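Local coordinates for protein relik capsid n-terminal domain (Oryctolagus cuniculus, PDB 2XGU) that probably helps build the capsid shell of an ancient endogenous rabbit lentivirus, as the N-terminal domain of its capsid protein, at residues G17-W22 with N53-V58; T38-I43 with W127-L132. All blocks are in the same frame, centred on the assembly; numbering follows the deposited sequence.

From the N terminus the chain makes a beta hairpin, strands 2-5 and 8-11, and then enters helix 16-29, which carries the first half of contact 1. Helix 34-43 follows with the first half of contact 2. Helix 49-57 then returns to the first helix, so contact 1 closes a short, mostly helical loop of 30 residues. Contact 2 closes only when helix 118-134 arrives, 83 residues after its first half. The two loops therefore cross rather than nest. Their centres lie about 13 Å apart, and the two contacts touch where Trp22 meets Phe40 and Tyr39, and where Leu55 meets Ile43. Together they tie the three early helices to helix 118-134.

Contact 1 of 2, residues G17-W22 with N53-V58; sequences GLIAAW and NMLLNV
Leu55 points from helix 49-57 toward helix 16-29 and buries more surface here than any other residue of the pair. From CB its chain runs with CG beside the backbone N and anti to the carbonyl carbon (chi1 -84°), and there the two methyls part. CD2 sits between two residues of the first helix: it lies 3.8 Å from Trp22 CD1, on the pyrrole part of the indole, and 4.0 Å from Ile19 CG1. CD1 stands over one face of the Trp22 ring, 4.2 Å above its plane and displaced toward the rim.

The indole gets there because Trp22 CG is anti to its backbone N, which carries the ring across to the second helix. Its NE1 points a weak, bent hydrogen bond at Leu55 O, at 3.4 Å with an N-H...O angle of 132°. Thr59 OG1 is the stronger partner of NE1 and also bonds to Leu55 O, so indole, hydroxyl and carbonyl are joined in one small polar cluster.

Ile19 packs on the less buried side, with Met54 and Val58, all partly exposed. Its CD1 meets Met54 CE at 3.7 Å, the methionine chain folding back through bends at chi2 and chi3 and crossing the isoleucine at about a right angle. Farther along, Ile19 CG2 touches Val58 CG2 at 4.2 Å.

The axes of the two short helical segments pass 10.7 Å apart at -44°, and the CA atoms of Ile19 and Leu55 are the nearest pair across them. This is interhelical packing in the mostly helical N-terminal domain of a retroviral capsid protein, joining the helix after its beta hairpin to helix 49-57.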
loop_
_atom_site.group_PDB
_atom_site.type_symbol
_atom_site.label_atom_id
_atom_site.label_comp_id
_atom_site.label_asym_id
_atom_site.label_seq_id
_atom_site.Cartn_x
_atom_site.Cartn_y
_atom_site.Cartn_z
ATOM N N GLY A 17 -26.024 -7.674 -0.415
ATOM C CA GLY A 17 -26.093 -6.303 -0.893
ATOM C C GLY A 17 -24.721 -5.702 -1.115
ATOM O O GLY A 17 -24.470 -5.041 -2.131
ATOM N N LEU A 18 -23.816 -5.934 -0.171
ATOM C CA LEU A 18 -22.457 -5.449 -0.334
ATOM C C LEU A 18 -21.711 -6.178 -1.445
ATOM O O LEU A 18 -20.977 -5.557 -2.208
ATOM C CB LEU A 18 -21.685 -5.546 0.969
ATOM C CG LEU A 18 -20.267 -4.977 0.881
ATOM C CD1 LEU A 18 -20.259 -3.535 0.370
ATOM C CD2 LEU A 18 -19.601 -5.073 2.251
ATOM N N ILE A 19 -21.913 -7.488 -1.558
ATOM C CA ILE A 19 -21.288 -8.226 -2.642
ATOM C C ILE A 19 -21.739 -7.634 -3.973
ATOM O O ILE A 19 -20.914 -7.324 -4.845
ATOM C CB ILE A 19 -21.627 -9.718 -2.567
ATOM C CG1 ILE A 19 -20.968 -10.329 -1.329
ATOM C CG2 ILE A 19 -21.185 -10.439 -3.846
ATOM C CD1 ILE A 19 -21.432 -11.739 -1.023
ATOM N N ALA A 20 -23.046 -7.436 -4.117
ATOM C CA ALA A 20 -23.596 -6.886 -5.358
ATOM C C ALA A 20 -23.060 -5.488 -5.634
ATOM O O ALA A 20 -22.740 -5.165 -6.775
ATOM C CB ALA A 20 -25.115 -6.884 -5.328
ATOM N N ALA A 21 -22.954 -4.666 -4.587
ATOM C CA ALA A 21 -22.484 -3.293 -4.741
ATOM C C ALA A 21 -20.997 -3.221 -5.131
ATOM O O ALA A 21 -20.611 -2.415 -5.986
ATOM C CB ALA A 21 -22.753 -2.507 -3.461
ATOM N N TRP A 22 -20.179 -4.060 -4.503
ATOM C CA TRP A 22 -18.769 -4.165 -4.845
ATOM C C TRP A 22 -18.603 -4.609 -6.298
ATOM O O TRP A 22 -17.807 -4.038 -7.043
ATOM C CB TRP A 22 -18.085 -5.169 -3.915
ATOM C CG TRP A 22 -16.722 -5.613 -4.394
ATOM C CD1 TRP A 22 -16.380 -6.874 -4.799
ATOM C CD2 TRP A 22 -15.538 -4.810 -4.544
ATOM N NE1 TRP A 22 -15.060 -6.912 -5.167
ATOM C CE2 TRP A 22 -14.517 -5.665 -5.019
ATOM C CE3 TRP A 22 -15.234 -3.465 -4.291
ATOM C CZ2 TRP A 22 -13.218 -5.215 -5.280
ATOM C CZ3 TRP A 22 -13.930 -3.018 -4.547
ATOM C CH2 TRP A 22 -12.947 -3.894 -5.040
ATOM N N ASN A 53 -11.005 -12.390 1.152
ATOM C CA ASN A 53 -10.831 -13.353 0.080
ATOM C C ASN A 53 -12.146 -13.626 -0.624
ATOM O O ASN A 53 -12.170 -13.859 -1.821
ATOM C CB ASN A 53 -10.203 -14.635 0.610
ATOM C CG ASN A 53 -8.769 -14.411 1.044
ATOM O OD1 ASN A 53 -8.121 -13.485 0.545
ATOM N ND2 ASN A 53 -8.276 -15.227 1.964
ATOM N N MET A 54 -13.238 -13.561 0.130
ATOM C CA MET A 54 -14.556 -13.764 -0.439
ATOM C C MET A 54 -14.793 -12.711 -1.523
ATOM O O MET A 54 -15.208 -13.028 -2.652
ATOM C CB MET A 54 -15.593 -13.639 0.683
ATOM C CG MET A 54 -16.665 -14.666 0.671
ATOM S SD MET A 54 -17.659 -14.377 -0.775
ATOM C CE MET A 54 -17.824 -12.612 -0.742
ATOM N N LEU A 55 -14.550 -11.450 -1.202
ATOM C CA LEU A 55 -14.824 -10.388 -2.164
ATOM C C LEU A 55 -13.876 -10.454 -3.351
ATOM O O LEU A 55 -14.283 -10.197 -4.485
ATOM C CB LEU A 55 -14.771 -9.003 -1.518
ATOM C CG LEU A 55 -16.041 -8.521 -0.809
ATOM C CD1 LEU A 55 -15.913 -7.053 -0.492
ATOM C CD2 LEU A 55 -17.279 -8.761 -1.643
ATOM N N LEU A 56 -12.613 -10.785 -3.100
ATOM C CA LEU A 56 -11.653 -10.929 -4.189
ATOM C C LEU A 56 -12.077 -12.068 -5.115
ATOM O O LEU A 56 -12.069 -11.933 -6.340
ATOM C CB LEU A 56 -10.238 -11.199 -3.662
ATOM C CG LEU A 56 -9.526 -10.076 -2.902
ATOM C CD1 LEU A 56 -8.167 -10.548 -2.416
ATOM C CD2 LEU A 56 -9.377 -8.842 -3.781
ATOM N N ASN A 57 -12.466 -13.189 -4.516
ATOM C CA ASN A 57 -12.747 -14.400 -5.281
ATOM C C ASN A 57 -14.023 -14.332 -6.113
ATOM O O ASN A 57 -14.132 -15.016 -7.133
ATOM C CB ASN A 57 -12.814 -15.604 -4.346
ATOM C CG ASN A 57 -11.446 -16.000 -3.800
ATOM O OD1 ASN A 57 -11.349 -16.795 -2.865
ATOM N ND2 ASN A 57 -10.390 -15.466 -4.397
ATOM N N VAL A 58 -14.990 -13.520 -5.693
ATOM C CA VAL A 58 -16.239 -13.426 -6.452
ATOM C C VAL A 58 -16.159 -12.390 -7.563
ATOM O O VAL A 58 -17.078 -12.265 -8.369
ATOM C CB VAL A 58 -17.466 -13.113 -5.555
ATOM C CG1 VAL A 58 -17.656 -14.197 -4.507
ATOM C CG2 VAL A 58 -17.336 -11.728 -4.934
#

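Contact 2 of 2, residues T38-I43 with W127-L132; sequences TYFGVI and WVLEAL
No hydrogen bond crosses this pair of nearly antiparallel helical segments, whose axes run at 171° and come within 10.4 Å.

The aromatic part belongs to Phe40. With CG anti to the backbone N (chi1 -170°), the ring projects toward helix 118-134 and meets three aliphatic side chains. Leu129 CD2 lies at the ring edge, in its plane, 3.8 Å from Phe40 CD2. Val128 CG1 comes to 3.8 Å from Phe40 CE2, and Leu132 CD1 to 3.9 Å from Phe40 CD2; both side chains run at about a right angle to that of Phe40.

Side chain against backbone comes next. In the conformer of Leu129 described here, one of two modelled, the fork closes on Gly41, with CD2 3.7 Å from Gly41 N and CD1 3.8 Å from Gly41 CA. The CA atoms of Gly41 and Leu129 are also the nearest pair across the segments.

A polar link lies outside the pair, where Gly41 O accepts a hydrogen bond from Arg125 NH2. Separately, Leu129 packs on Gln133 of the second subunit.

All five touching residues are buried, so the mutual hold of the segments probably rests largely on close apolar fit and exclusion of water.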
loop_
_atom_site.group_PDB
_atom_site.type_symbol
_atom_site.label_atom_id
_atom_site.label_comp_id
_atom_site.label_asym_id
_atom_site.label_seq_id
_atom_site.Cartn_x
_atom_site.Cartn_y
_atom_site.Cartn_z
ATOM N N THR A 38 -10.077 3.068 -3.403
ATOM C CA THR A 38 -10.630 3.776 -2.262
ATOM C C THR A 38 -11.895 3.082 -1.721
ATOM O O THR A 38 -12.069 2.911 -0.519
ATOM C CB THR A 38 -10.973 5.198 -2.664
ATOM O OG1 THR A 38 -9.763 5.874 -3.032
ATOM C CG2 THR A 38 -11.646 5.943 -1.527
ATOM N N TYR A 39 -12.769 2.676 -2.633
ATOM C CA TYR A 39 -13.999 1.971 -2.257
ATOM C C TYR A 39 -13.686 0.698 -1.469
ATOM O O TYR A 39 -14.281 0.453 -0.408
ATOM C CB TYR A 39 -14.800 1.643 -3.527
ATOM C CG TYR A 39 -16.193 1.054 -3.337
ATOM C CD1 TYR A 39 -17.327 1.825 -3.590
ATOM C CD2 TYR A 39 -16.376 -0.269 -2.960
ATOM C CE1 TYR A 39 -18.602 1.306 -3.451
ATOM C CE2 TYR A 39 -17.673 -0.801 -2.819
ATOM C CZ TYR A 39 -18.763 -0.004 -3.066
ATOM O OH TYR A 39 -20.038 -0.514 -2.942
ATOM N N PHE A 40 -12.735 -0.100 -1.958
ATOM C CA PHE A 40 -12.357 -1.285 -1.207
ATOM C C PHE A 40 -11.828 -0.916 0.187
ATOM O O PHE A 40 -12.135 -1.590 1.184
ATOM C CB PHE A 40 -11.320 -2.116 -1.977
ATOM C CG PHE A 40 -11.073 -3.468 -1.365
ATOM C CD1 PHE A 40 -11.928 -4.527 -1.621
ATOM C CD2 PHE A 40 -10.005 -3.660 -0.512
ATOM C CE1 PHE A 40 -11.698 -5.770 -1.045
ATOM C CE2 PHE A 40 -9.782 -4.895 0.070
ATOM C CZ PHE A 40 -10.626 -5.937 -0.197
ATOM N N GLY A 41 -11.023 0.146 0.274
ATOM C CA GLY A 41 -10.516 0.593 1.563
ATOM C C GLY A 41 -11.635 0.909 2.553
ATOM O O GLY A 41 -11.577 0.517 3.709
ATOM N N VAL A 42 -12.662 1.607 2.086
ATOM C CA VAL A 42 -13.790 1.997 2.920
ATOM C C VAL A 42 -14.590 0.778 3.406
ATOM O O VAL A 42 -14.894 0.639 4.599
ATOM C CB VAL A 42 -14.714 3.004 2.172
ATOM C CG1 VAL A 42 -15.991 3.268 2.963
ATOM C CG2 VAL A 42 -13.979 4.325 1.891
ATOM N N ILE A 43 -14.929 -0.128 2.491
ATOM C CA ILE A 43 -15.814 -1.229 2.873
ATOM C C ILE A 43 -15.140 -2.312 3.710
ATOM O O ILE A 43 -15.817 -3.043 4.442
ATOM C CB ILE A 43 -16.502 -1.899 1.647
ATOM C CG1 ILE A 43 -15.489 -2.634 0.773
ATOM C CG2 ILE A 43 -17.307 -0.870 0.855
ATOM C CD1 ILE A 43 -16.151 -3.481 -0.303
ATOM N N TRP A 127 -1.913 -5.492 3.441
ATOM C CA TRP A 127 -1.255 -6.105 2.284
ATOM C C TRP A 127 -2.090 -5.975 1.004
ATOM O O TRP A 127 -1.562 -5.634 -0.056
ATOM C CB TRP A 127 -1.000 -7.603 2.528
ATOM C CG TRP A 127 0.081 -7.902 3.530
ATOM C CD1 TRP A 127 0.848 -7.009 4.205
ATOM C CD2 TRP A 127 0.502 -9.205 3.968
ATOM N NE1 TRP A 127 1.734 -7.669 5.038
ATOM C CE2 TRP A 127 1.532 -9.018 4.913
ATOM C CE3 TRP A 127 0.102 -10.507 3.655
ATOM C CZ2 TRP A 127 2.167 -10.086 5.541
ATOM C CZ3 TRP A 127 0.735 -11.571 4.278
ATOM C CH2 TRP A 127 1.763 -11.351 5.202
ATOM N N VAL A 128 -3.387 -6.250 1.101
ATOM C CA VAL A 128 -4.253 -6.207 -0.076
ATOM C C VAL A 128 -4.373 -4.780 -0.617
ATOM O O VAL A 128 -4.264 -4.547 -1.825
ATOM C CB VAL A 128 -5.640 -6.799 0.252
ATOM C CG1 VAL A 128 -6.587 -6.666 -0.933
ATOM C CG2 VAL A 128 -5.498 -8.268 0.632
ATOM N N LEU A 129 -4.579 -3.818 0.279
ATOM C CA LEU A 129 -4.659 -2.432 -0.154
ATOM C C LEU A 129 -3.323 -1.942 -0.729
ATOM O O LEU A 129 -3.307 -1.230 -1.737
ATOM C CB LEU A 129 -5.200 -1.533 0.978
ATOM C CG LEU A 129 -6.730 -1.665 1.137
ATOM C CD1 LEU A 129 -7.247 -1.188 2.488
ATOM C CD2 LEU A 129 -7.455 -0.921 -0.001
ATOM N N GLU A 130 -2.206 -2.333 -0.123
ATOM C CA GLU A 130 -0.910 -1.983 -0.696
ATOM C C GLU A 130 -0.770 -2.563 -2.103
ATOM O O GLU A 130 -0.303 -1.888 -3.010
ATOM C CB GLU A 130 0.231 -2.449 0.207
ATOM C CG GLU A 130 0.251 -1.646 1.502
ATOM C CD GLU A 130 1.270 -2.135 2.492
ATOM O OE1 GLU A 130 1.832 -3.225 2.273
ATOM O OE2 GLU A 130 1.516 -1.415 3.485
ATOM N N ALA A 131 -1.185 -3.812 -2.290
ATOM C CA ALA A 131 -1.081 -4.455 -3.592
ATOM C C ALA A 131 -1.930 -3.743 -4.639
ATOM O O ALA A 131 -1.471 -3.481 -5.750
ATOM C CB ALA A 131 -1.467 -5.924 -3.491
ATOM N N LEU A 132 -3.169 -3.431 -4.278
ATOM C CA LEU A 132 -4.036 -2.661 -5.176
ATOM C C LEU A 132 -3.422 -1.309 -5.541
ATOM O O LEU A 132 -3.372 -0.920 -6.712
ATOM C CB LEU A 132 -5.421 -2.468 -4.557
ATOM C CG LEU A 132 -6.274 -3.723 -4.464
ATOM C CD1 LEU A 132 -7.417 -3.527 -3.485
ATOM C CD2 LEU A 132 -6.804 -4.031 -5.860
#